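Local coordinates for putative periplasmic protein (Bacteroides vulgatus ATCC 8482, PDB 3DUE) that is of unknown function but belongs to a PepSY-like family of bacterial periplasmic proteins that may act as inhibitors, at residues Lys53-Phe56 with Trp62-Val65; Ala33-Asp38 with Lys42-Ile47. All coordinates share one frame; numbering follows the deposited sequence.

Contact 1. Residues Lys53-Phe56 with Trp62-Val65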
ATOM      1  N   LYS A  53       5.176   0.906   5.691  1.00 24.07           N
ATOM      2  CA  LYS A  53       5.799   0.289   4.520  1.00 24.89           C
ATOM      3  C   LYS A  53       4.986   0.441   3.263  1.00 25.04           C
ATOM      4  O   LYS A  53       3.758   0.327   3.295  1.00 25.39           O
ATOM      5  CB  LYS A  53       6.050  -1.214   4.817  1.00 26.63           C
ATOM      6  CG  LYS A  53       6.249  -2.111   3.591  1.00 27.63           C
ATOM      7  CD  LYS A  53       6.638  -3.499   3.958  1.00 30.06           C
ATOM      8  CE  LYS A  53       6.983  -4.394   2.699  1.00 30.72           C
ATOM      9  NZ  LYS A  53       5.967  -4.385   1.654  1.00 32.75           N
ATOM     10  N   LEU A  54       5.697   0.678   2.157  1.00 23.36           N
ATOM     11  CA  LEU A  54       5.122   0.816   0.818  1.00 22.20           C
ATOM     12  C   LEU A  54       5.791  -0.230  -0.092  1.00 22.65           C
ATOM     13  O   LEU A  54       6.995  -0.494   0.063  1.00 23.07           O
ATOM     14  CB  LEU A  54       5.446   2.184   0.250  1.00 22.11           C
ATOM     15  CG  LEU A  54       5.051   3.357   1.133  1.00 22.08           C
ATOM     16  CD1 LEU A  54       5.382   4.645   0.469  1.00 21.40           C
ATOM     17  CD2 LEU A  54       3.532   3.237   1.455  1.00 22.42           C
ATOM     18  N   GLU A  55       5.008  -0.791  -1.009  1.00 22.90           N
ATOM     19  CA  GLU A  55       5.485  -1.607  -2.121  1.00 24.26           C
ATOM     20  C   GLU A  55       4.891  -0.989  -3.402  1.00 23.22           C
ATOM     21  O   GLU A  55       3.721  -0.595  -3.448  1.00 21.73           O
ATOM     22  CB  GLU A  55       4.993  -3.039  -2.051  1.00 25.75           C
ATOM     23  CG  GLU A  55       5.558  -3.973  -3.122  1.00 26.93           C
ATOM     24  CD  GLU A  55       4.838  -5.299  -3.162  1.00 29.81           C
ATOM     25  OE1 GLU A  55       3.561  -5.299  -3.249  1.00 33.35           O
ATOM     26  OE2 GLU A  55       5.555  -6.339  -3.135  1.00 31.22           O
ATOM     27  N   PHE A  56       5.694  -0.994  -4.455  1.00 23.17           N
ATOM     28  CA  PHE A  56       5.332  -0.443  -5.750  1.00 21.51           C
ATOM     29  C   PHE A  56       5.644  -1.442  -6.817  1.00 22.90           C
ATOM     30  O   PHE A  56       6.562  -2.247  -6.638  1.00 22.63           O
ATOM     31  CB  PHE A  56       6.174   0.785  -6.061  1.00 22.59           C
ATOM     32  CG  PHE A  56       6.066   1.907  -5.045  1.00 23.35           C
ATOM     33  CD1 PHE A  56       5.057   2.835  -5.156  1.00 21.76           C
ATOM     34  CD2 PHE A  56       7.012   2.048  -4.011  1.00 23.14           C
ATOM     35  CE1 PHE A  56       4.954   3.869  -4.291  1.00 22.25           C
ATOM     36  CE2 PHE A  56       6.913   3.062  -3.119  1.00 22.03           C
ATOM     37  CZ  PHE A  56       5.889   4.009  -3.269  1.00 22.77           C
ATOM     38  N   TRP A  62       1.714   2.048  -6.623  1.00 23.12           N
ATOM     39  CA  TRP A  62       1.631   1.323  -5.364  1.00 22.80           C
ATOM     40  C   TRP A  62       0.768   0.088  -5.474  1.00 21.52           C
ATOM     41  O   TRP A  62      -0.240   0.092  -6.207  1.00 21.67           O
ATOM     42  CB  TRP A  62       1.172   2.201  -4.204  1.00 23.14           C
ATOM     43  CG  TRP A  62      -0.200   2.686  -4.255  1.00 23.08           C
ATOM     44  CD1 TRP A  62      -0.623   3.899  -4.705  1.00 23.28           C
ATOM     45  CD2 TRP A  62      -1.370   1.999  -3.775  1.00 23.94           C
ATOM     46  NE1 TRP A  62      -1.989   4.004  -4.557  1.00 24.26           N
ATOM     47  CE2 TRP A  62      -2.469   2.843  -4.002  1.00 23.91           C
ATOM     48  CE3 TRP A  62      -1.590   0.728  -3.214  1.00 23.67           C
ATOM     49  CZ2 TRP A  62      -3.765   2.479  -3.683  1.00 23.66           C
ATOM     50  CZ3 TRP A  62      -2.870   0.367  -2.881  1.00 23.50           C
ATOM     51  CH2 TRP A  62      -3.952   1.249  -3.110  1.00 23.25           C
ATOM     52  N   THR A  63       1.270  -0.972  -4.845  1.00 21.12           N
ATOM     53  CA  THR A  63       0.600  -2.274  -4.675  1.00 19.77           C
ATOM     54  C   THR A  63       0.327  -2.579  -3.198  1.00 21.47           C
ATOM     55  O   THR A  63      -0.532  -3.388  -2.888  1.00 22.49           O
ATOM     56  CB  THR A  63       1.402  -3.401  -5.341  1.00 21.67           C
ATOM     57  OG1 THR A  63       2.734  -3.421  -4.814  1.00 21.00           O
ATOM     58  CG2 THR A  63       1.468  -3.157  -6.824  1.00 21.98           C
ATOM     59  N   GLU A  64       1.015  -1.895  -2.291  1.00 21.89           N
ATOM     60  CA  GLU A  64       0.785  -2.010  -0.856  1.00 23.48           C
ATOM     61  C   GLU A  64       1.092  -0.702  -0.125  1.00 22.29           C
ATOM     62  O   GLU A  64       2.139  -0.080  -0.331  1.00 22.80           O
ATOM     63  CB  GLU A  64       1.599  -3.164  -0.237  1.00 24.15           C
ATOM     64  CG  GLU A  64       1.338  -3.369   1.238  1.00 25.54           C
ATOM     65  CD  GLU A  64       2.129  -4.526   1.857  1.00 27.77           C
ATOM     66  OE1 GLU A  64       2.522  -5.443   1.138  1.00 32.21           O
ATOM     67  OE2 GLU A  64       2.343  -4.533   3.076  1.00 31.41           O
ATOM     68  N   VAL A  65       0.165  -0.297   0.745  1.00 23.72           N
ATOM     69  CA  VAL A  65       0.329   0.854   1.635  1.00 23.50           C
ATOM     70  C   VAL A  65      -0.023   0.283   3.012  1.00 23.78           C
ATOM     71  O   VAL A  65      -1.175   0.131   3.359  1.00 23.15           O
ATOM     72  CB  VAL A  65      -0.539   2.053   1.248  1.00 26.27           C
ATOM     73  CG1 VAL A  65      -0.343   3.219   2.227  1.00 24.70           C
ATOM     74  CG2 VAL A  65      -0.211   2.469  -0.159  1.00 27.68           C
TER
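Glu55 faces both Thr63 and Glu64 across an antiparallel beta hairpin, the arrangement of a classic beta bulge, which shifts the register by one residue between Glu55 and Phe56. Glu55 O accepts from Thr63 N at 2.8 Å and from Glu64 N at 3.2 Å, both donors arriving from the same face of the carbonyl plane, while Glu55 N gives a nearly straight bond to Glu64 O (3.0 Å, 165°).

Polar side chains occupy the face with Glu55 and Glu64. The amine of Lys53, brought round by a bend at its last torsion (chi4 -51°), makes only a long salt bridge to Glu64, NZ to OE1 3.6 Å; it is also paired with Asp45, whereas Glu64 OE2 is held by Asn66. Glu55 OE1 and Glu64 OE1 come within 4.5 Å, a closeness that the Lys53 ammonium and the Thr63 hydroxyl probably offset.

Apolar groups fill the other face, which is covered by helix 15-24. Leu54 and Val65 lie side by side, CD2 4.0 Å from CG1, and the Phe56 and Trp62 side chains cross at about a right angle, Phe56 CD1 lying 4.0 Å from Trp62 CB. The indole then turns away from strand 53-56, with Val65 CG2 over one of its faces, toward Phe20 and Arg99.

Beside the bulge, the Thr63 hydroxyl donates from above the Glu55 carboxylate plane, with OG1 2.6 Å from OE1.

Contact 2. Residues Ala33-Asp38 with Lys42-Ile47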
ATOM      1  N   ALA A  33      15.199   0.815   1.620  1.00 21.94           N
ATOM      2  CA  ALA A  33      14.526   0.631   0.354  1.00 22.66           C
ATOM      3  C   ALA A  33      15.267  -0.429  -0.436  1.00 22.66           C
ATOM      4  O   ALA A  33      16.503  -0.503  -0.379  1.00 21.26           O
ATOM      5  CB  ALA A  33      14.461   1.949  -0.438  1.00 19.63           C
ATOM      6  N   LYS A  34      14.498  -1.215  -1.185  1.00 24.48           N
ATOM      7  CA  LYS A  34      15.040  -2.275  -2.009  1.00 25.15           C
ATOM      8  C   LYS A  34      14.210  -2.511  -3.256  1.00 24.69           C
ATOM      9  O   LYS A  34      13.059  -2.073  -3.379  1.00 23.74           O
ATOM     10  CB  LYS A  34      15.119  -3.625  -1.239  1.00 26.38           C
ATOM     11  CG  LYS A  34      13.754  -4.204  -0.873  1.00 27.67           C
ATOM     12  CD  LYS A  34      13.822  -5.540  -0.140  1.00 27.95           C
ATOM     13  CE  LYS A  34      12.376  -5.946   0.291  1.00 28.42           C
ATOM     14  NZ  LYS A  34      12.299  -7.238   1.066  1.00 30.61           N
HETATM   15  N   MSE A  35      14.847  -3.197  -4.190  1.00 24.39           N
HETATM   16  CA  MSE A  35      14.183  -3.642  -5.391  0.80 26.55           C
HETATM   17  C   MSE A  35      14.150  -5.159  -5.314  1.00 24.08           C
HETATM   18  O   MSE A  35      15.132  -5.766  -4.929  1.00 23.70           O
HETATM   19  CB  MSE A  35      14.932  -3.192  -6.637  0.80 27.54           C
HETATM   20  CG  MSE A  35      14.208  -3.576  -7.896  0.80 29.67           C
HETATM   21 SE   MSE A  35      15.255  -3.193  -9.472  0.60 33.03          SE
HETATM   22  CE  MSE A  35      16.960  -4.153  -8.953  0.80 30.11           C
ATOM     23  N   GLU A  36      12.998  -5.744  -5.662  1.00 24.30           N
ATOM     24  CA  GLU A  36      12.754  -7.191  -5.643  1.00 24.05           C
ATOM     25  C   GLU A  36      12.433  -7.662  -7.072  1.00 25.83           C
ATOM     26  O   GLU A  36      12.010  -6.871  -7.900  1.00 23.46           O
ATOM     27  CB  GLU A  36      11.524  -7.532  -4.758  1.00 25.67           C
ATOM     28  CG  GLU A  36      11.657  -7.455  -3.244  1.00 26.61           C
ATOM     29  CD  GLU A  36      12.225  -8.693  -2.523  1.00 31.31           C
ATOM     30  OE1 GLU A  36      12.773  -9.641  -3.181  1.00 30.73           O
ATOM     31  OE2 GLU A  36      12.118  -8.710  -1.257  1.00 32.75           O
ATOM     32  N   THR A  37      12.663  -8.954  -7.354  1.00 22.62           N
ATOM     33  CA  THR A  37      12.285  -9.503  -8.616  1.00 24.75           C
ATOM     34  C   THR A  37      11.473 -10.771  -8.385  1.00 23.22           C
ATOM     35  O   THR A  37      11.706 -11.507  -7.421  1.00 23.56           O
ATOM     36  CB  THR A  37      13.508  -9.841  -9.470  1.00 26.33           C
ATOM     37  OG1 THR A  37      14.236 -10.904  -8.851  1.00 27.53           O
ATOM     38  CG2 THR A  37      14.393  -8.623  -9.645  1.00 26.99           C
ATOM     39  N   ASP A  38      10.527 -11.009  -9.288  1.00 23.25           N
ATOM     40  CA  ASP A  38       9.682 -12.199  -9.306  1.00 22.44           C
ATOM     41  C   ASP A  38       9.573 -12.545 -10.791  1.00 20.10           C
ATOM     42  O   ASP A  38       8.810 -11.898 -11.475  1.00 20.32           O
ATOM     43  CB  ASP A  38       8.315 -11.835  -8.736  1.00 22.96           C
ATOM     44  CG  ASP A  38       7.391 -13.015  -8.583  1.00 25.03           C
ATOM     45  OD1 ASP A  38       7.778 -14.195  -8.770  1.00 24.87           O
ATOM     46  OD2 ASP A  38       6.214 -12.739  -8.288  1.00 28.28           O
ATOM     47  N   LYS A  42       9.474  -6.617 -11.606  1.00 28.68           N
ATOM     48  CA  LYS A  42      10.247  -5.956 -10.584  1.00 27.97           C
ATOM     49  C   LYS A  42       9.272  -5.259  -9.709  1.00 27.04           C
ATOM     50  O   LYS A  42       8.163  -4.890 -10.158  1.00 25.27           O
ATOM     51  CB  LYS A  42      11.232  -4.952 -11.171  1.00 29.66           C
ATOM     52  CG  LYS A  42      12.381  -5.567 -11.944  1.00 31.66           C
ATOM     53  CD  LYS A  42      13.162  -4.473 -12.666  1.00 32.97           C
ATOM     54  CE  LYS A  42      14.106  -5.059 -13.691  1.00 33.55           C
ATOM     55  NZ  LYS A  42      14.640  -4.067 -14.690  1.00 33.97           N
ATOM     56  N   SER A  43       9.651  -5.148  -8.437  1.00 24.40           N
ATOM     57  CA  SER A  43       8.894  -4.412  -7.456  1.00 24.31           C
ATOM     58  C   SER A  43       9.888  -3.668  -6.557  1.00 24.25           C
ATOM     59  O   SER A  43      11.068  -4.012  -6.492  1.00 22.72           O
ATOM     60  CB  SER A  43       7.953  -5.287  -6.659  1.00 26.45           C
ATOM     61  OG  SER A  43       8.654  -6.280  -5.945  1.00 25.90           O
ATOM     62  N   TYR A  44       9.380  -2.645  -5.885  1.00 22.60           N
ATOM     63  CA  TYR A  44      10.177  -1.794  -5.029  1.00 23.07           C
ATOM     64  C   TYR A  44       9.512  -1.748  -3.655  1.00 22.74           C
ATOM     65  O   TYR A  44       8.288  -1.750  -3.598  1.00 23.04           O
ATOM     66  CB  TYR A  44      10.205  -0.390  -5.648  1.00 23.16           C
ATOM     67  CG  TYR A  44      10.846  -0.373  -7.002  1.00 23.59           C
ATOM     68  CD1 TYR A  44      12.226  -0.238  -7.126  1.00 24.15           C
ATOM     69  CD2 TYR A  44      10.083  -0.497  -8.165  1.00 24.27           C
ATOM     70  CE1 TYR A  44      12.811  -0.247  -8.337  1.00 24.20           C
ATOM     71  CE2 TYR A  44      10.665  -0.482  -9.404  1.00 22.93           C
ATOM     72  CZ  TYR A  44      12.041  -0.372  -9.480  1.00 24.63           C
ATOM     73  OH  TYR A  44      12.676  -0.326 -10.695  1.00 24.13           O
ATOM     74  N   ASP A  45      10.300  -1.777  -2.591  1.00 23.31           N
ATOM     75  CA  ASP A  45       9.761  -1.714  -1.216  1.00 24.98           C
ATOM     76  C   ASP A  45      10.479  -0.634  -0.454  1.00 24.59           C
ATOM     77  O   ASP A  45      11.684  -0.455  -0.645  1.00 26.46           O
ATOM     78  CB  ASP A  45       9.868  -3.044  -0.495  1.00 27.29           C
ATOM     79  CG  ASP A  45       9.082  -4.160  -1.215  1.00 30.21           C
ATOM     80  OD1 ASP A  45       9.641  -4.766  -2.129  1.00 33.12           O
ATOM     81  OD2 ASP A  45       7.906  -4.431  -0.844  1.00 32.69           O
ATOM     82  N   VAL A  46       9.711   0.143   0.315  1.00 22.19           N
ATOM     83  CA  VAL A  46      10.224   1.221   1.149  1.00 22.76           C
ATOM     84  C   VAL A  46       9.619   1.095   2.546  1.00 22.99           C
ATOM     85  O   VAL A  46       8.403   0.883   2.675  1.00 21.61           O
ATOM     86  CB  VAL A  46       9.870   2.600   0.567  1.00 23.73           C
ATOM     87  CG1 VAL A  46      10.294   3.703   1.504  1.00 23.68           C
ATOM     88  CG2 VAL A  46      10.564   2.762  -0.759  1.00 21.75           C
ATOM     89  N   ILE A  47      10.469   1.126   3.571  1.00 21.75           N
ATOM     90  CA  ILE A  47      10.012   1.132   4.954  1.00 22.81           C
ATOM     91  C   ILE A  47      10.538   2.387   5.563  1.00 23.49           C
ATOM     92  O   ILE A  47      11.735   2.736   5.391  1.00 22.84           O
ATOM     93  CB  ILE A  47      10.444  -0.087   5.817  1.00 23.06           C
ATOM     94  CG1 ILE A  47      10.040  -1.394   5.138  1.00 23.53           C
ATOM     95  CG2 ILE A  47       9.782   0.039   7.203  1.00 22.46           C
ATOM     96  CD1 ILE A  47      10.537  -2.679   5.827  1.00 24.84           C
TER
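Met35, present as selenomethionine, lies alongside Tyr44 and points the same way, on one face of a regular antiparallel beta hairpin formed by strands 30-38 and 41-48. This is the closely packed part of the contact. With CG anti to the backbone N, Met35 sets that methylene 3.6 Å from Tyr44 CE1. Its selenium, in the conformer described, stands 4.9 Å from the ring centroid, 51° off the normal, an oblique Met-aromatic contact. Ala33 and Val46 extend the apolar row, CB to CG2 4.0 Å, and Leu13 and Pro14 pack against the tyrosine from a loop.

Two hydrogen-bonded pairs, Lys34 with Asp45 and Glu36 with Ser43, hold the strands in register. The shortest of their four backbone bonds runs from Glu36 N to Ser43 O (2.7 Å) and is almost straight at 174°.

Toward the turn the packing thins: Thr37 CG2 and Lys42 CG come no nearer than 4.3 Å, and the far end of the Lys42 chain leads away from the neighbouring strand, after its CD has passed the selenium.

The opposite face is polar. Here the extended Lys34 chain passes obliquely over Asp45, its CE 3.8 Å from OD1, but the ammonium goes on to a carboxylate of its own strand. Asp45 instead pairs through OD2 with Lys53. The Glu36 chain, folded at chi2 (-85°), receives Lys34 NZ on the anti side of OE2, at 2.8 Å.

In the fold
From the N terminus, the chain passes through helix 15-24 into strand 30-38, turns, and returns along strand 41-48, so contact 2 closes one hairpin. After another short turn, strand 53-56 pairs back on 41-48, and contact 1 closes a further hairpin with 62-66. The contacts follow in series, neither nesting nor crossing, and their centres lie about 9 Å apart. The shared border is joined by backbone bonds, Leu54 N to Val46 O and Phe56 N to Tyr44 O, both probable and 2.8 Å long. Together the two contacts span four consecutive strands of one antiparallel sheet, which continues beyond 62-66 into strand 94-99; contact 1 lies centrally, contact 2 nearer the surface.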